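Local structure of Orf11 (Staphylococcus phage P68, 6O43) at residues Ile15-Val27 and Arg48-Thr62. The protein is a potential phage lysin, which would be expected to break down the staphylococcal cell wall. Numbering follows the deposited sequence.
Sequences INDDFGLTIDQLV and RQVLKAVKEIGVSPT
I15, D17 and D18 offer their carbonyls in turn to S60 and T62 at the start of helix 61-71. S60 N gives a nearly straight bond to I15 O (2.8 Å, 169°), in the carbonyl plane and on a lone pair. The S60 hydroxyl, OG, donates to D17 O from above that carbonyl's plane, 2.8 Å away, and also accepts from L63 N, so one side chain both caps the helix and holds the loop. T62 OG1 reaches D18 O at 2.7 Å; L21 N grips the same oxygen from the opposite face, closing the type I' turn D18-L21. A chi1 of -55° sets T62 OG1 beside its backbone N and CG2 anti to that N, 3.8 Å from L21 CD1 and oblique to the F19 ring.

Further along, I23 is a knob among R48, L51, K52 and P61: its CD1 lies 3.8 Å from L51 CB and its CG1 3.7 Å from P61 CB, the isoleucine and proline side chains crossing at about a right angle. L26 CD1 presses on the backbone where P61 joins T62. At the outer end D24 OD1 forms a salt bridge with R48 NH1 at 2.6 Å, near the guanidinium plane, though the two flat groups stand 72° apart; V27 CG2 covers one guanidinium face.

Asx turns at D17 and D18 shape the loop behind these bonds, and a T22-Q25 capping box starts helix 23-30. S60 exemplifies a helix N-cap doubling as a tertiary contact, tying loop 15-22 to helix 61-71 in an all-helical fold.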
loop_
_atom_site.group_PDB
_atom_site.type_symbol
_atom_site.label_atom_id
_atom_site.label_comp_id
_atom_site.label_asym_id
_atom_site.label_seq_id
_atom_site.Cartn_x
_atom_site.Cartn_y
_atom_site.Cartn_z
ATOM N N ILE A 15 -8.249 1.494 -4.162
ATOM C CA ILE A 15 -7.194 0.554 -4.528
ATOM C C ILE A 15 -7.199 0.205 -6.008
ATOM O O ILE A 15 -6.254 -0.435 -6.480
ATOM C CB ILE A 15 -7.273 -0.759 -3.718
ATOM C CG1 ILE A 15 -8.651 -1.409 -3.862
ATOM C CG2 ILE A 15 -6.915 -0.516 -2.252
ATOM C CD1 ILE A 15 -8.665 -2.882 -3.498
ATOM N N ASN A 16 -8.233 0.597 -6.754
ATOM C CA ASN A 16 -8.289 0.347 -8.188
ATOM C C ASN A 16 -7.957 1.595 -9.003
ATOM O O ASN A 16 -8.230 1.637 -10.208
ATOM C CB ASN A 16 -9.663 -0.209 -8.578
ATOM C CG ASN A 16 -10.762 0.835 -8.517
ATOM O OD1 ASN A 16 -10.570 1.940 -8.009
ATOM N ND2 ASN A 16 -11.933 0.480 -9.032
ATOM N N ASP A 17 -7.371 2.605 -8.366
ATOM C CA ASP A 17 -6.963 3.831 -9.042
ATOM C C ASP A 17 -5.638 3.590 -9.760
ATOM O O ASP A 17 -4.652 3.195 -9.127
ATOM C CB ASP A 17 -6.836 4.957 -8.017
ATOM C CG ASP A 17 -6.642 6.319 -8.654
ATOM O OD1 ASP A 17 -6.181 6.388 -9.816
ATOM O OD2 ASP A 17 -6.947 7.327 -7.977
ATOM N N ASP A 18 -5.605 3.820 -11.076
ATOM C CA ASP A 18 -4.370 3.613 -11.824
ATOM C C ASP A 18 -3.428 4.810 -11.767
ATOM O O ASP A 18 -2.317 4.727 -12.305
ATOM C CB ASP A 18 -4.670 3.247 -13.287
ATOM C CG ASP A 18 -5.578 4.248 -13.979
ATOM O OD1 ASP A 18 -5.286 5.461 -13.943
ATOM O OD2 ASP A 18 -6.579 3.811 -14.587
ATOM N N PHE A 19 -3.831 5.905 -11.120
ATOM C CA PHE A 19 -2.972 7.078 -10.945
ATOM C C PHE A 19 -2.392 7.565 -12.273
ATOM O O PHE A 19 -1.288 8.114 -12.327
ATOM C CB PHE A 19 -1.859 6.785 -9.936
ATOM C CG PHE A 19 -2.365 6.472 -8.548
ATOM C CD1 PHE A 19 -2.647 7.490 -7.654
ATOM C CD2 PHE A 19 -2.560 5.161 -8.142
ATOM C CE1 PHE A 19 -3.112 7.208 -6.376
ATOM C CE2 PHE A 19 -3.023 4.869 -6.864
ATOM C CZ PHE A 19 -3.298 5.894 -5.980
ATOM N N GLY A 20 -3.141 7.376 -13.359
ATOM C CA GLY A 20 -2.734 7.873 -14.657
ATOM C C GLY A 20 -1.642 7.089 -15.346
ATOM O O GLY A 20 -1.080 7.577 -16.330
ATOM N N LEU A 21 -1.325 5.887 -14.869
ATOM C CA LEU A 21 -0.299 5.046 -15.468
ATOM C C LEU A 21 -0.928 3.770 -16.009
ATOM O O LEU A 21 -1.806 3.181 -15.371
ATOM C CB LEU A 21 0.793 4.701 -14.453
ATOM C CG LEU A 21 1.615 5.868 -13.897
ATOM C CD1 LEU A 21 2.456 5.412 -12.715
ATOM C CD2 LEU A 21 2.491 6.464 -14.987
ATOM N N THR A 22 -0.472 3.346 -17.184
ATOM C CA THR A 22 -0.958 2.133 -17.821
ATOM C C THR A 22 0.003 0.977 -17.571
ATOM O O THR A 22 1.136 1.155 -17.117
ATOM C CB THR A 22 -1.128 2.341 -19.328
ATOM O OG1 THR A 22 0.139 2.165 -19.967
ATOM C CG2 THR A 22 -1.651 3.744 -19.621
ATOM N N ILE A 23 -0.468 -0.231 -17.889
ATOM C CA ILE A 23 0.374 -1.414 -17.744
ATOM C C ILE A 23 1.576 -1.330 -18.676
ATOM O O ILE A 23 2.685 -1.746 -18.318
ATOM C CB ILE A 23 -0.452 -2.692 -17.986
ATOM C CG1 ILE A 23 -1.375 -2.955 -16.791
ATOM C CG2 ILE A 23 0.465 -3.881 -18.254
ATOM C CD1 ILE A 23 -2.229 -4.198 -16.932
ATOM N N ASP A 24 1.379 -0.788 -19.883
ATOM C CA ASP A 24 2.503 -0.580 -20.792
ATOM C C ASP A 24 3.571 0.298 -20.154
ATOM O O ASP A 24 4.765 -0.009 -20.225
ATOM C CB ASP A 24 2.021 0.046 -22.102
ATOM C CG ASP A 24 1.427 -0.970 -23.050
ATOM O OD1 ASP A 24 1.726 -2.173 -22.897
ATOM O OD2 ASP A 24 0.670 -0.563 -23.959
ATOM N N GLN A 25 3.157 1.402 -19.530
ATOM C CA GLN A 25 4.116 2.270 -18.860
ATOM C C GLN A 25 4.735 1.593 -17.644
ATOM O O GLN A 25 5.894 1.866 -17.309
ATOM C CB GLN A 25 3.437 3.581 -18.458
ATOM C CG GLN A 25 2.990 4.419 -19.648
ATOM C CD GLN A 25 1.978 5.482 -19.270
ATOM O OE1 GLN A 25 0.934 5.184 -18.689
ATOM N NE2 GLN A 25 2.283 6.732 -19.596
ATOM N N LEU A 26 3.993 0.695 -16.990
ATOM C CA LEU A 26 4.474 0.098 -15.747
ATOM C C LEU A 26 5.546 -0.957 -16.001
ATOM O O LEU A 26 6.531 -1.030 -15.260
ATOM C CB LEU A 26 3.304 -0.511 -14.966
ATOM C CG LEU A 26 2.344 0.463 -14.273
ATOM C CD1 LEU A 26 1.172 -0.283 -13.645
ATOM C CD2 LEU A 26 3.081 1.282 -13.220
ATOM N N VAL A 27 5.383 -1.774 -17.046
ATOM C CA VAL A 27 6.250 -2.944 -17.211
ATOM C C VAL A 27 7.728 -2.572 -17.203
ATOM O O VAL A 27 8.477 -3.130 -16.385
ATOM C CB VAL A 27 5.850 -3.730 -18.474
ATOM C CG1 VAL A 27 6.808 -4.891 -18.687
ATOM C CG2 VAL A 27 4.418 -4.229 -18.350
ATOM N N ARG A 48 3.166 -8.728 -17.439
ATOM C CA ARG A 48 1.844 -8.358 -17.937
ATOM C C ARG A 48 0.773 -9.311 -17.441
ATOM O O ARG A 48 -0.328 -8.886 -17.078
ATOM C CB ARG A 48 1.835 -8.340 -19.463
ATOM C CG ARG A 48 2.543 -7.169 -20.057
ATOM C CD ARG A 48 2.659 -7.309 -21.568
ATOM N NE ARG A 48 3.620 -6.344 -22.077
ATOM C CZ ARG A 48 3.361 -5.051 -22.222
ATOM N NH1 ARG A 48 2.162 -4.576 -21.908
ATOM N NH2 ARG A 48 4.301 -4.237 -22.676
ATOM N N GLN A 49 1.061 -10.612 -17.468
ATOM C CA GLN A 49 0.120 -11.599 -16.956
ATOM C C GLN A 49 -0.277 -11.277 -15.519
ATOM O O GLN A 49 -1.459 -11.313 -15.161
ATOM C CB GLN A 49 0.745 -12.990 -17.054
ATOM C CG GLN A 49 -0.194 -14.132 -16.742
ATOM C CD GLN A 49 0.546 -15.438 -16.546
ATOM O OE1 GLN A 49 1.731 -15.447 -16.206
ATOM N NE2 GLN A 49 -0.145 -16.550 -16.765
ATOM N N VAL A 50 0.708 -10.935 -14.686
ATOM C CA VAL A 50 0.439 -10.629 -13.284
ATOM C C VAL A 50 -0.393 -9.358 -13.162
ATOM O O VAL A 50 -1.430 -9.338 -12.488
ATOM C CB VAL A 50 1.760 -10.514 -12.505
ATOM C CG1 VAL A 50 1.520 -9.872 -11.149
ATOM C CG2 VAL A 50 2.403 -11.885 -12.357
ATOM N N LEU A 51 0.044 -8.281 -13.814
ATOM C CA LEU A 51 -0.659 -7.008 -13.693
ATOM C C LEU A 51 -2.089 -7.111 -14.214
ATOM O O LEU A 51 -3.025 -6.610 -13.585
ATOM C CB LEU A 51 0.114 -5.916 -14.430
ATOM C CG LEU A 51 1.496 -5.657 -13.828
ATOM C CD1 LEU A 51 2.220 -4.545 -14.574
ATOM C CD2 LEU A 51 1.363 -5.330 -12.344
ATOM N N LYS A 52 -2.276 -7.748 -15.372
ATOM C CA LYS A 52 -3.629 -7.959 -15.881
ATOM C C LYS A 52 -4.481 -8.731 -14.878
ATOM O O LYS A 52 -5.667 -8.433 -14.700
ATOM C CB LYS A 52 -3.578 -8.701 -17.218
ATOM C CG LYS A 52 -3.036 -7.891 -18.383
ATOM C CD LYS A 52 -3.108 -8.699 -19.672
ATOM C CE LYS A 52 -4.485 -9.329 -19.841
ATOM N NZ LYS A 52 -4.642 -10.010 -21.161
ATOM N N ALA A 53 -3.895 -9.730 -14.218
ATOM C CA ALA A 53 -4.667 -10.580 -13.320
ATOM C C ALA A 53 -5.139 -9.810 -12.089
ATOM O O ALA A 53 -6.310 -9.908 -11.702
ATOM C CB ALA A 53 -3.841 -11.801 -12.915
ATOM N N VAL A 54 -4.255 -9.033 -11.465
ATOM C CA VAL A 54 -4.682 -8.271 -10.293
ATOM C C VAL A 54 -5.689 -7.203 -10.700
ATOM O O VAL A 54 -6.639 -6.911 -9.964
ATOM C CB VAL A 54 -3.470 -7.669 -9.552
ATOM C CG1 VAL A 54 -2.453 -8.749 -9.206
ATOM C CG2 VAL A 54 -2.826 -6.558 -10.364
ATOM N N LYS A 55 -5.511 -6.619 -11.887
ATOM C CA LYS A 55 -6.466 -5.632 -12.378
ATOM C C LYS A 55 -7.865 -6.224 -12.486
ATOM O O LYS A 55 -8.847 -5.593 -12.078
ATOM C CB LYS A 55 -6.013 -5.090 -13.733
ATOM C CG LYS A 55 -6.938 -4.035 -14.315
ATOM C CD LYS A 55 -6.460 -3.558 -15.683
ATOM C CE LYS A 55 -7.140 -2.253 -16.071
ATOM N NZ LYS A 55 -6.915 -1.217 -15.014
ATOM N N GLU A 56 -7.975 -7.432 -13.045
ATOM C CA GLU A 56 -9.278 -8.075 -13.176
ATOM C C GLU A 56 -9.940 -8.285 -11.822
ATOM O O GLU A 56 -11.172 -8.280 -11.726
ATOM C CB GLU A 56 -9.129 -9.412 -13.902
ATOM C CG GLU A 56 -9.468 -9.357 -15.374
ATOM C CD GLU A 56 -10.962 -9.332 -15.614
ATOM O OE1 GLU A 56 -11.713 -9.803 -14.732
ATOM O OE2 GLU A 56 -11.387 -8.836 -16.677
ATOM N N ILE A 57 -9.143 -8.467 -10.771
ATOM C CA ILE A 57 -9.696 -8.743 -9.451
ATOM C C ILE A 57 -10.129 -7.461 -8.749
ATOM O O ILE A 57 -11.046 -7.484 -7.919
ATOM C CB ILE A 57 -8.671 -9.532 -8.619
ATOM C CG1 ILE A 57 -8.572 -10.968 -9.140
ATOM C CG2 ILE A 57 -9.033 -9.493 -7.137
ATOM C CD1 ILE A 57 -7.347 -11.713 -8.661
ATOM N N GLY A 58 -9.495 -6.332 -9.055
ATOM C CA GLY A 58 -9.912 -5.063 -8.495
ATOM C C GLY A 58 -8.793 -4.254 -7.874
ATOM O O GLY A 58 -9.053 -3.242 -7.217
ATOM N N VAL A 59 -7.548 -4.682 -8.066
ATOM C CA VAL A 59 -6.377 -3.963 -7.575
ATOM C C VAL A 59 -5.705 -3.280 -8.756
ATOM O O VAL A 59 -5.402 -3.929 -9.765
ATOM C CB VAL A 59 -5.393 -4.900 -6.854
ATOM C CG1 VAL A 59 -4.062 -4.195 -6.626
ATOM C CG2 VAL A 59 -5.986 -5.365 -5.531
ATOM N N SER A 60 -5.463 -1.982 -8.627
ATOM C CA SER A 60 -4.847 -1.234 -9.708
ATOM C C SER A 60 -3.450 -1.781 -9.988
ATOM O O SER A 60 -2.668 -1.983 -9.047
ATOM C CB SER A 60 -4.776 0.253 -9.359
ATOM O OG SER A 60 -3.442 0.675 -9.141
ATOM N N PRO A 61 -3.101 -2.046 -11.247
ATOM C CA PRO A 61 -1.719 -2.445 -11.547
ATOM C C PRO A 61 -0.695 -1.453 -11.033
ATOM O O PRO A 61 0.411 -1.854 -10.654
ATOM C CB PRO A 61 -1.704 -2.531 -13.080
ATOM C CG PRO A 61 -3.131 -2.776 -13.461
ATOM C CD PRO A 61 -3.958 -2.038 -12.446
ATOM N N THR A 62 -1.034 -0.161 -11.005
ATOM C CA THR A 62 -0.101 0.844 -10.507
ATOM C C THR A 62 0.192 0.635 -9.023
ATOM O O THR A 62 1.354 0.647 -8.600
ATOM C CB THR A 62 -0.662 2.246 -10.755
ATOM O OG1 THR A 62 -0.966 2.405 -12.150
ATOM C CG2 THR A 62 0.343 3.304 -10.329
HETATM O O HOH W 1 -7.367 -0.481 -11.879
#